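Local coordinates for aminotransferase TlmJ (Streptoalloteichus hindustanus, PDB 5UID), which probably transfers amino groups with the help of pyridoxal 5'-phosphate, as expected for a DegT/DnrJ/EryC1-family enzyme of natural-product biosynthesis, at residues Y301-R312 and A352-L360; A314-V324 and V372-L383. All coordinates share one frame; numbering follows the deposited sequence.

Interactions 1 and 2 share helix 309-321, which follows strand 303-306 after a short link and then runs on to pair with helix 366-383 in interaction 2. Their centres lie 12 Å apart, and they meet directly: Met307 SE packs on Met315 CB at 3.8 Å, and Leu356 CD1 reaches Ala316 CB at 4.0 Å. Neither includes a residue of the pyridoxal phosphate pocket, but both pack against helix 249-280, whose early turns carry pocket residues Val250, Ala251 and Ile254. In interaction 1, Tyr301 OH hydrogen-bonds Met186 O, the residue just before Lys187, the predicted cofactor-bearing lysine, which is not modelled.

Interaction 1: Y301-R312 and A352-L360; sequences YFYWVRMDASVR and AEETLCLPL. With SO4 (sulfate ion), chain F.
Strands 303-306 and 355-358 run antiparallel at 145°, with Val305 and Leu356 as a hydrogen-bonded pair: Val305 N reaches Leu356 O at 2.8 Å and Leu356 N reaches Val305 O at 2.9 Å. One further bond on each side, Leu358 N to Tyr303 O and Met307 N to Glu354 O, extends the pairing. On one face Leu358 carries the contact: its CD1 touches Val305 CG1 and, at the ring edge, Tyr303 CD2, while the Tyr303 hydroxyl bonds to Asp277. On the other face Thr355 CG2 rests on Trp304 CB at 3.7 Å. With chi1 at 65° the indole swings away from the second strand, and its NE1 hydrogen-bonds Ala109 O. Cys357 SG lies above the face of Phe302, 4.8 Å from the ring centroid.

This small two-stranded sheet, backed by helices 309-321 and 366-383, is consistent with the small domain of a fold-type I aminotransferase. Where helix 346-354 gives way to its strand, Arg312 folds back, bent at chi2 and chi3, to grip the turn. Its NH2 donates to Ala352 O at 2.6 Å and to Thr355 O at 3.0 Å, both near the guanidinium plane, and Glu353 O stands 3.6 Å above its centre; the charge probably suits the carbonyls gathered at this helix-to-strand turn. Beside this turn a water joins Asp308 OD1, Ala309 N and Glu354 OE2, while Glu354 OE1 forms a salt bridge with Arg350. The Arg306 guanidinium leads away from the second strand and holds, edge-on, a sulfate probably from the crystallisation liquor, NH1 meeting O3 at 2.9 Å; NH2 also bonds Cys288 O.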
# COMPACT_ATOMS: atom_id res chain seq x y z
N TYR A 301 -10.97 12.54 -17.80
CA TYR A 301 -10.57 11.19 -17.44
C TYR A 301 -11.33 10.13 -18.24
O TYR A 301 -10.74 9.14 -18.68
CB TYR A 301 -10.76 10.96 -15.94
CG TYR A 301 -10.28 9.61 -15.46
CD1 TYR A 301 -8.99 9.18 -15.73
CD2 TYR A 301 -11.11 8.78 -14.72
CE1 TYR A 301 -8.53 7.95 -15.30
CE2 TYR A 301 -10.66 7.54 -14.27
CZ TYR A 301 -9.38 7.13 -14.57
OH TYR A 301 -8.93 5.91 -14.13
N PHE A 302 -12.64 10.32 -18.42
CA PHE A 302 -13.46 9.47 -19.26
C PHE A 302 -14.01 10.27 -20.43
O PHE A 302 -14.33 11.46 -20.30
CB PHE A 302 -14.66 8.88 -18.50
CG PHE A 302 -14.28 7.95 -17.38
CD1 PHE A 302 -13.20 7.10 -17.49
CD2 PHE A 302 -15.04 7.91 -16.22
CE1 PHE A 302 -12.87 6.24 -16.46
CE2 PHE A 302 -14.71 7.06 -15.19
CZ PHE A 302 -13.63 6.22 -15.31
N TYR A 303 -14.14 9.61 -21.58
CA TYR A 303 -15.00 10.09 -22.66
C TYR A 303 -16.07 9.02 -22.87
O TYR A 303 -15.84 8.03 -23.57
CB TYR A 303 -14.23 10.37 -23.94
CG TYR A 303 -15.07 11.12 -24.95
CD1 TYR A 303 -15.11 12.51 -24.94
CD2 TYR A 303 -15.84 10.45 -25.88
CE1 TYR A 303 -15.89 13.20 -25.85
CE2 TYR A 303 -16.63 11.13 -26.79
CZ TYR A 303 -16.64 12.51 -26.77
OH TYR A 303 -17.42 13.20 -27.67
N TRP A 304 -17.23 9.22 -22.26
CA TRP A 304 -18.30 8.23 -22.27
C TRP A 304 -19.34 8.61 -23.32
O TRP A 304 -19.78 9.77 -23.38
CB TRP A 304 -18.95 8.11 -20.89
CG TRP A 304 -19.67 9.34 -20.42
CD1 TRP A 304 -21.02 9.56 -20.43
CD2 TRP A 304 -19.08 10.52 -19.85
NE1 TRP A 304 -21.30 10.80 -19.91
CE2 TRP A 304 -20.13 11.41 -19.55
CE3 TRP A 304 -17.76 10.91 -19.57
CZ2 TRP A 304 -19.91 12.66 -18.98
CZ3 TRP A 304 -17.54 12.15 -19.00
CH2 TRP A 304 -18.61 13.02 -18.71
N VAL A 305 -19.72 7.64 -24.14
CA VAL A 305 -20.77 7.82 -25.13
C VAL A 305 -21.93 6.91 -24.75
O VAL A 305 -21.74 5.84 -24.14
CB VAL A 305 -20.28 7.52 -26.56
CG1 VAL A 305 -19.30 8.59 -27.01
CG2 VAL A 305 -19.65 6.14 -26.63
N ARG A 306 -23.14 7.34 -25.10
CA ARG A 306 -24.36 6.61 -24.76
C ARG A 306 -25.05 6.13 -26.02
O ARG A 306 -25.11 6.84 -27.03
CB ARG A 306 -25.31 7.50 -23.94
CG ARG A 306 -24.84 7.76 -22.52
CD ARG A 306 -25.59 8.95 -21.93
NE ARG A 306 -25.09 10.21 -22.47
CZ ARG A 306 -25.84 11.30 -22.63
NH1 ARG A 306 -27.13 11.28 -22.32
NH2 ARG A 306 -25.30 12.40 -23.13
N MSE A 307 -25.58 4.91 -25.96
CA MSE A 307 -26.28 4.32 -27.09
C MSE A 307 -27.34 3.34 -26.59
O MSE A 307 -27.45 3.11 -25.38
CB MSE A 307 -25.29 3.63 -28.03
CG MSE A 307 -24.55 2.45 -27.41
SE MSE A 307 -22.89 2.03 -28.34
CE MSE A 307 -21.73 3.34 -27.50
N ASP A 308 -28.12 2.77 -27.50
CA ASP A 308 -29.15 1.82 -27.10
C ASP A 308 -28.51 0.57 -26.50
O ASP A 308 -27.48 0.09 -26.97
CB ASP A 308 -30.02 1.44 -28.30
CG ASP A 308 -31.24 0.63 -27.89
OD1 ASP A 308 -32.18 1.22 -27.32
OD2 ASP A 308 -31.26 -0.59 -28.15
N ALA A 309 -29.14 0.05 -25.44
CA ALA A 309 -28.56 -1.07 -24.70
C ALA A 309 -28.41 -2.31 -25.57
O ALA A 309 -27.52 -3.14 -25.32
CB ALA A 309 -29.41 -1.38 -23.47
N SER A 310 -29.25 -2.46 -26.59
CA SER A 310 -29.17 -3.63 -27.46
C SER A 310 -27.93 -3.63 -28.34
O SER A 310 -27.62 -4.67 -28.94
CB SER A 310 -30.42 -3.74 -28.33
OG SER A 310 -30.57 -2.60 -29.16
N VAL A 311 -27.22 -2.51 -28.44
CA VAL A 311 -26.01 -2.43 -29.26
C VAL A 311 -24.77 -2.07 -28.46
O VAL A 311 -23.67 -2.09 -29.03
CB VAL A 311 -26.19 -1.43 -30.43
CG1 VAL A 311 -27.49 -1.68 -31.16
CG2 VAL A 311 -26.11 0.01 -29.92
N ARG A 312 -24.90 -1.77 -27.17
CA ARG A 312 -23.73 -1.38 -26.38
C ARG A 312 -22.71 -2.51 -26.30
O ARG A 312 -21.52 -2.31 -26.57
CB ARG A 312 -24.17 -0.96 -24.97
CG ARG A 312 -23.15 -0.11 -24.19
CD ARG A 312 -22.07 -0.96 -23.52
NE ARG A 312 -22.64 -2.02 -22.69
CZ ARG A 312 -23.05 -1.85 -21.44
NH1 ARG A 312 -23.55 -2.87 -20.76
NH2 ARG A 312 -22.96 -0.66 -20.86
N ALA A 352 -25.67 1.80 -16.74
CA ALA A 352 -24.84 0.61 -16.85
C ALA A 352 -25.10 -0.17 -18.13
O ALA A 352 -24.22 -0.92 -18.57
CB ALA A 352 -25.06 -0.30 -15.63
N GLU A 353 -26.27 -0.01 -18.73
CA GLU A 353 -26.60 -0.74 -19.96
C GLU A 353 -26.37 0.07 -21.22
O GLU A 353 -26.31 -0.51 -22.31
CB GLU A 353 -28.06 -1.20 -19.93
CG GLU A 353 -28.34 -2.32 -18.95
CD GLU A 353 -29.81 -2.71 -18.93
OE1 GLU A 353 -30.62 -1.93 -18.38
OE2 GLU A 353 -30.15 -3.78 -19.48
N GLU A 354 -26.23 1.40 -21.12
CA GLU A 354 -26.19 2.26 -22.29
C GLU A 354 -24.87 3.00 -22.48
O GLU A 354 -24.69 3.62 -23.53
CB GLU A 354 -27.33 3.28 -22.23
CG GLU A 354 -28.72 2.67 -22.26
CD GLU A 354 -29.82 3.71 -22.23
OE1 GLU A 354 -29.51 4.90 -22.04
OE2 GLU A 354 -31.00 3.33 -22.40
N THR A 355 -23.97 2.96 -21.51
CA THR A 355 -22.76 3.77 -21.54
C THR A 355 -21.56 2.93 -21.95
O THR A 355 -21.43 1.77 -21.54
CB THR A 355 -22.51 4.43 -20.18
OG1 THR A 355 -23.73 4.99 -19.69
CG2 THR A 355 -21.47 5.53 -20.31
N LEU A 356 -20.69 3.53 -22.76
CA LEU A 356 -19.43 2.92 -23.15
C LEU A 356 -18.35 3.99 -23.11
O LEU A 356 -18.56 5.10 -23.61
CB LEU A 356 -19.51 2.30 -24.55
CG LEU A 356 -18.33 1.41 -24.97
CD1 LEU A 356 -18.30 0.15 -24.12
CD2 LEU A 356 -18.39 1.07 -26.45
N CYS A 357 -17.21 3.66 -22.50
CA CYS A 357 -16.11 4.60 -22.35
C CYS A 357 -15.07 4.35 -23.44
O CYS A 357 -14.58 3.23 -23.60
CB CYS A 357 -15.48 4.47 -20.97
SG CYS A 357 -16.64 4.74 -19.61
N LEU A 358 -14.72 5.41 -24.18
CA LEU A 358 -13.77 5.35 -25.28
C LEU A 358 -12.38 5.72 -24.80
O LEU A 358 -12.22 6.42 -23.79
CB LEU A 358 -14.21 6.29 -26.40
CG LEU A 358 -15.63 6.13 -26.94
CD1 LEU A 358 -15.85 7.08 -28.11
CD2 LEU A 358 -15.91 4.69 -27.35
N PRO A 359 -11.34 5.27 -25.51
CA PRO A 359 -9.97 5.62 -25.12
C PRO A 359 -9.77 7.12 -24.98
O PRO A 359 -10.12 7.90 -25.87
CB PRO A 359 -9.13 5.05 -26.26
CG PRO A 359 -9.93 3.92 -26.79
CD PRO A 359 -11.37 4.35 -26.65
N LEU A 360 -9.21 7.53 -23.84
CA LEU A 360 -8.95 8.95 -23.58
C LEU A 360 -7.76 9.04 -22.63
O LEU A 360 -7.89 8.78 -21.43
CB LEU A 360 -10.18 9.63 -22.99
CG LEU A 360 -10.00 11.11 -22.64
CD1 LEU A 360 -9.63 11.92 -23.87
CD2 LEU A 360 -11.25 11.66 -21.98
S SO4 F . -28.16 14.77 -23.10
O1 SO4 F . -28.99 15.75 -23.80
O2 SO4 F . -28.54 14.72 -21.69
O3 SO4 F . -28.35 13.45 -23.71
O4 SO4 F . -26.75 15.15 -23.21
O HOH W 1 -8.10 8.26 -18.76
O HOH W 2 -13.15 6.89 -21.37
O HOH W 3 -31.56 1.52 -24.43

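Interaction 2: A314-V324 and V372-L383; sequences AMARRLYDRGV and VIGEVRAGLAAL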
# COMPACT_ATOMS: atom_id res chain seq x y z
N ALA A 314 -22.54 -5.27 -28.20
CA ALA A 314 -22.06 -5.59 -29.54
C ALA A 314 -21.07 -4.56 -30.04
O ALA A 314 -20.17 -4.89 -30.82
CB ALA A 314 -23.25 -5.71 -30.50
N MSE A 315 -21.21 -3.31 -29.60
CA MSE A 315 -20.28 -2.25 -29.99
C MSE A 315 -18.90 -2.50 -29.40
O MSE A 315 -17.88 -2.35 -30.08
CB MSE A 315 -20.81 -0.89 -29.53
CG MSE A 315 -19.99 0.27 -30.05
SE MSE A 315 -20.20 0.47 -31.97
CE MSE A 315 -18.59 1.47 -32.31
N ALA A 316 -18.86 -2.87 -28.11
CA ALA A 316 -17.59 -3.14 -27.46
C ALA A 316 -16.91 -4.36 -28.06
O ALA A 316 -15.68 -4.39 -28.21
CB ALA A 316 -17.79 -3.31 -25.96
N ARG A 317 -17.69 -5.39 -28.41
CA ARG A 317 -17.12 -6.57 -29.06
C ARG A 317 -16.55 -6.22 -30.43
O ARG A 317 -15.47 -6.70 -30.80
CB ARG A 317 -18.17 -7.66 -29.19
CG ARG A 317 -18.43 -8.45 -27.91
CD ARG A 317 -19.92 -8.72 -27.72
NE ARG A 317 -20.54 -9.27 -28.92
CZ ARG A 317 -21.85 -9.36 -29.11
NH1 ARG A 317 -22.34 -9.87 -30.23
NH2 ARG A 317 -22.69 -8.92 -28.17
N ARG A 318 -17.27 -5.40 -31.20
CA ARG A 318 -16.79 -5.01 -32.52
C ARG A 318 -15.53 -4.16 -32.42
O ARG A 318 -14.55 -4.39 -33.13
CB ARG A 318 -17.89 -4.26 -33.27
CG ARG A 318 -17.50 -3.85 -34.68
CD ARG A 318 -18.60 -3.04 -35.34
NE ARG A 318 -18.19 -2.52 -36.64
CZ ARG A 318 -18.52 -3.09 -37.80
NH1 ARG A 318 -19.26 -4.18 -37.83
NH2 ARG A 318 -18.10 -2.55 -38.94
N LEU A 319 -15.54 -3.16 -31.53
CA LEU A 319 -14.37 -2.30 -31.36
C LEU A 319 -13.16 -3.10 -30.90
O LEU A 319 -12.04 -2.85 -31.35
CB LEU A 319 -14.68 -1.18 -30.37
CG LEU A 319 -15.67 -0.14 -30.89
CD1 LEU A 319 -15.95 0.94 -29.85
CD2 LEU A 319 -15.13 0.48 -32.16
N TYR A 320 -13.37 -4.08 -30.02
CA TYR A 320 -12.27 -4.93 -29.57
C TYR A 320 -11.64 -5.67 -30.75
O TYR A 320 -10.42 -5.72 -30.88
CB TYR A 320 -12.76 -5.93 -28.52
CG TYR A 320 -11.66 -6.77 -27.92
CD1 TYR A 320 -10.98 -6.34 -26.79
CD2 TYR A 320 -11.28 -7.98 -28.49
CE1 TYR A 320 -9.96 -7.10 -26.24
CE2 TYR A 320 -10.27 -8.74 -27.94
CZ TYR A 320 -9.61 -8.30 -26.82
OH TYR A 320 -8.60 -9.05 -26.27
N ASP A 321 -12.47 -6.25 -31.62
CA ASP A 321 -11.95 -6.96 -32.79
C ASP A 321 -11.21 -6.04 -33.74
O ASP A 321 -10.39 -6.52 -34.53
CB ASP A 321 -13.08 -7.67 -33.53
CG ASP A 321 -13.74 -8.75 -32.70
OD1 ASP A 321 -13.11 -9.23 -31.74
OD2 ASP A 321 -14.89 -9.12 -33.01
N ARG A 322 -11.48 -4.74 -33.70
CA ARG A 322 -10.82 -3.78 -34.57
C ARG A 322 -9.61 -3.12 -33.92
O ARG A 322 -9.02 -2.21 -34.51
CB ARG A 322 -11.81 -2.70 -35.01
CG ARG A 322 -13.07 -3.23 -35.69
CD ARG A 322 -12.81 -3.64 -37.13
NE ARG A 322 -14.05 -3.80 -37.87
CZ ARG A 322 -14.72 -4.95 -37.97
NH1 ARG A 322 -14.27 -6.04 -37.37
NH2 ARG A 322 -15.85 -5.00 -38.67
N GLY A 323 -9.22 -3.57 -32.73
CA GLY A 323 -8.08 -3.00 -32.05
C GLY A 323 -8.37 -1.76 -31.23
O GLY A 323 -7.45 -0.97 -30.99
N VAL A 324 -9.61 -1.57 -30.78
CA VAL A 324 -9.99 -0.41 -29.98
C VAL A 324 -10.59 -0.93 -28.69
O VAL A 324 -11.73 -1.41 -28.67
CB VAL A 324 -10.97 0.52 -30.73
CG1 VAL A 324 -11.46 1.62 -29.80
CG2 VAL A 324 -10.30 1.11 -31.96
N VAL A 372 -10.33 5.69 -33.55
CA VAL A 372 -11.47 5.51 -32.66
C VAL A 372 -12.73 6.11 -33.28
O VAL A 372 -13.78 5.47 -33.33
CB VAL A 372 -11.17 6.12 -31.28
CG1 VAL A 372 -12.43 6.15 -30.43
CG2 VAL A 372 -10.08 5.33 -30.58
N ILE A 373 -12.63 7.36 -33.76
CA ILE A 373 -13.79 8.01 -34.37
C ILE A 373 -14.29 7.22 -35.57
O ILE A 373 -15.50 7.03 -35.74
CB ILE A 373 -13.44 9.46 -34.76
CG1 ILE A 373 -13.08 10.28 -33.52
CG2 ILE A 373 -14.59 10.11 -35.51
CD1 ILE A 373 -12.60 11.68 -33.83
N GLY A 374 -13.37 6.74 -36.41
CA GLY A 374 -13.78 5.99 -37.58
C GLY A 374 -14.45 4.67 -37.24
O GLY A 374 -15.48 4.32 -37.82
N GLU A 375 -13.89 3.93 -36.28
CA GLU A 375 -14.49 2.67 -35.88
C GLU A 375 -15.83 2.87 -35.18
O GLU A 375 -16.74 2.05 -35.35
CB GLU A 375 -13.53 1.89 -34.98
CG GLU A 375 -12.30 1.37 -35.70
CD GLU A 375 -12.64 0.35 -36.76
OE1 GLU A 375 -13.71 -0.29 -36.66
OE2 GLU A 375 -11.84 0.19 -37.71
N VAL A 376 -15.97 3.95 -34.40
CA VAL A 376 -17.24 4.22 -33.74
C VAL A 376 -18.32 4.54 -34.77
O VAL A 376 -19.43 4.01 -34.71
CB VAL A 376 -17.08 5.36 -32.70
CG1 VAL A 376 -18.44 5.85 -32.25
CG2 VAL A 376 -16.28 4.87 -31.50
N ARG A 377 -18.00 5.41 -35.73
CA ARG A 377 -18.97 5.75 -36.76
C ARG A 377 -19.34 4.54 -37.61
O ARG A 377 -20.51 4.33 -37.94
CB ARG A 377 -18.43 6.89 -37.64
CG ARG A 377 -18.25 8.21 -36.91
CD ARG A 377 -17.78 9.31 -37.86
NE ARG A 377 -18.76 9.56 -38.91
CZ ARG A 377 -19.60 10.59 -38.92
NH1 ARG A 377 -20.47 10.73 -39.92
NH2 ARG A 377 -19.58 11.48 -37.94
N ALA A 378 -18.34 3.73 -37.98
CA ALA A 378 -18.62 2.55 -38.79
C ALA A 378 -19.38 1.50 -37.98
O ALA A 378 -20.29 0.85 -38.50
CB ALA A 378 -17.31 1.96 -39.33
N GLY A 379 -19.02 1.33 -36.71
CA GLY A 379 -19.70 0.34 -35.89
C GLY A 379 -21.17 0.66 -35.69
O GLY A 379 -22.03 -0.22 -35.80
N LEU A 380 -21.48 1.93 -35.41
CA LEU A 380 -22.88 2.31 -35.21
C LEU A 380 -23.67 2.24 -36.51
O LEU A 380 -24.86 1.93 -36.49
CB LEU A 380 -22.97 3.71 -34.61
CG LEU A 380 -24.23 3.96 -33.80
CD1 LEU A 380 -24.35 2.95 -32.67
CD2 LEU A 380 -24.23 5.37 -33.25
N ALA A 381 -23.02 2.51 -37.65
CA ALA A 381 -23.71 2.37 -38.93
C ALA A 381 -24.06 0.92 -39.21
O ALA A 381 -25.15 0.63 -39.72
CB ALA A 381 -22.84 2.94 -40.06
N ALA A 382 -23.17 -0.01 -38.87
CA ALA A 382 -23.42 -1.42 -39.12
C ALA A 382 -24.42 -2.01 -38.14
O ALA A 382 -25.17 -2.92 -38.51
CB ALA A 382 -22.10 -2.20 -39.05
N LEU A 383 -24.46 -1.52 -36.91
CA LEU A 383 -25.37 -2.04 -35.90
C LEU A 383 -26.73 -1.35 -35.90
O LEU A 383 -27.58 -1.70 -35.07
CB LEU A 383 -24.73 -1.93 -34.51
CG LEU A 383 -23.49 -2.79 -34.29
CD1 LEU A 383 -22.93 -2.59 -32.89
CD2 LEU A 383 -23.80 -4.26 -34.54
O HOH W 4 -16.03 -0.65 -36.19
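Met315, a selenomethionine, is the knob of this helix pair, seated in a hollow formed by Val376, Gly379, Leu380 and Leu383: a knob-into-hole fit between helices 314-321 and 372-383, whose axes pass 10.2 Å apart at 132°. The floor of the hollow is backbone, since Gly379 contributes no side chain. Met315 SE lies 3.8 Å from Gly379 C, and a bend at chi2 (69°) helps carry the methyl onward until CE presses on Val376 CA at 3.4 Å, tighter than ordinary carbon contact. Leu383 CD1 closes one end of the hollow, also touching Ala314 CB.

One turn on, Arg318 stretches out fully from CG to NE across the same glycine, bringing NE to 3.3 Å from Gly379 CA. Ala382 CB lies over one face of its guanidinium and Arg322 NH2 over the opposite face, both displaced toward the rim. A water links Arg318 NE to Glu375 O. Further along the pair, Leu319 and Glu375 pass side by side, pointing opposite ways, with Leu319 CD2 against Glu375 CB at 3.5 Å. Beyond them Val324, its side chain pointing toward helix 372-383, sets CG1 against Val372 CG2 at 4.0 Å, after a Schellman motif with Gly323 at its positive-phi position has ended the first helix.

Along one flank of this apolar seam the groups are polar. Glu375 sets its carboxylate across the aliphatic part of Arg322, OE1 facing CB, CG and CD, the two flat groups turned 89° apart; the salt bridge they make is long, with Glu375 OE1 3.7 Å from Arg322 NE yet only 3.2 Å from Arg322 CG.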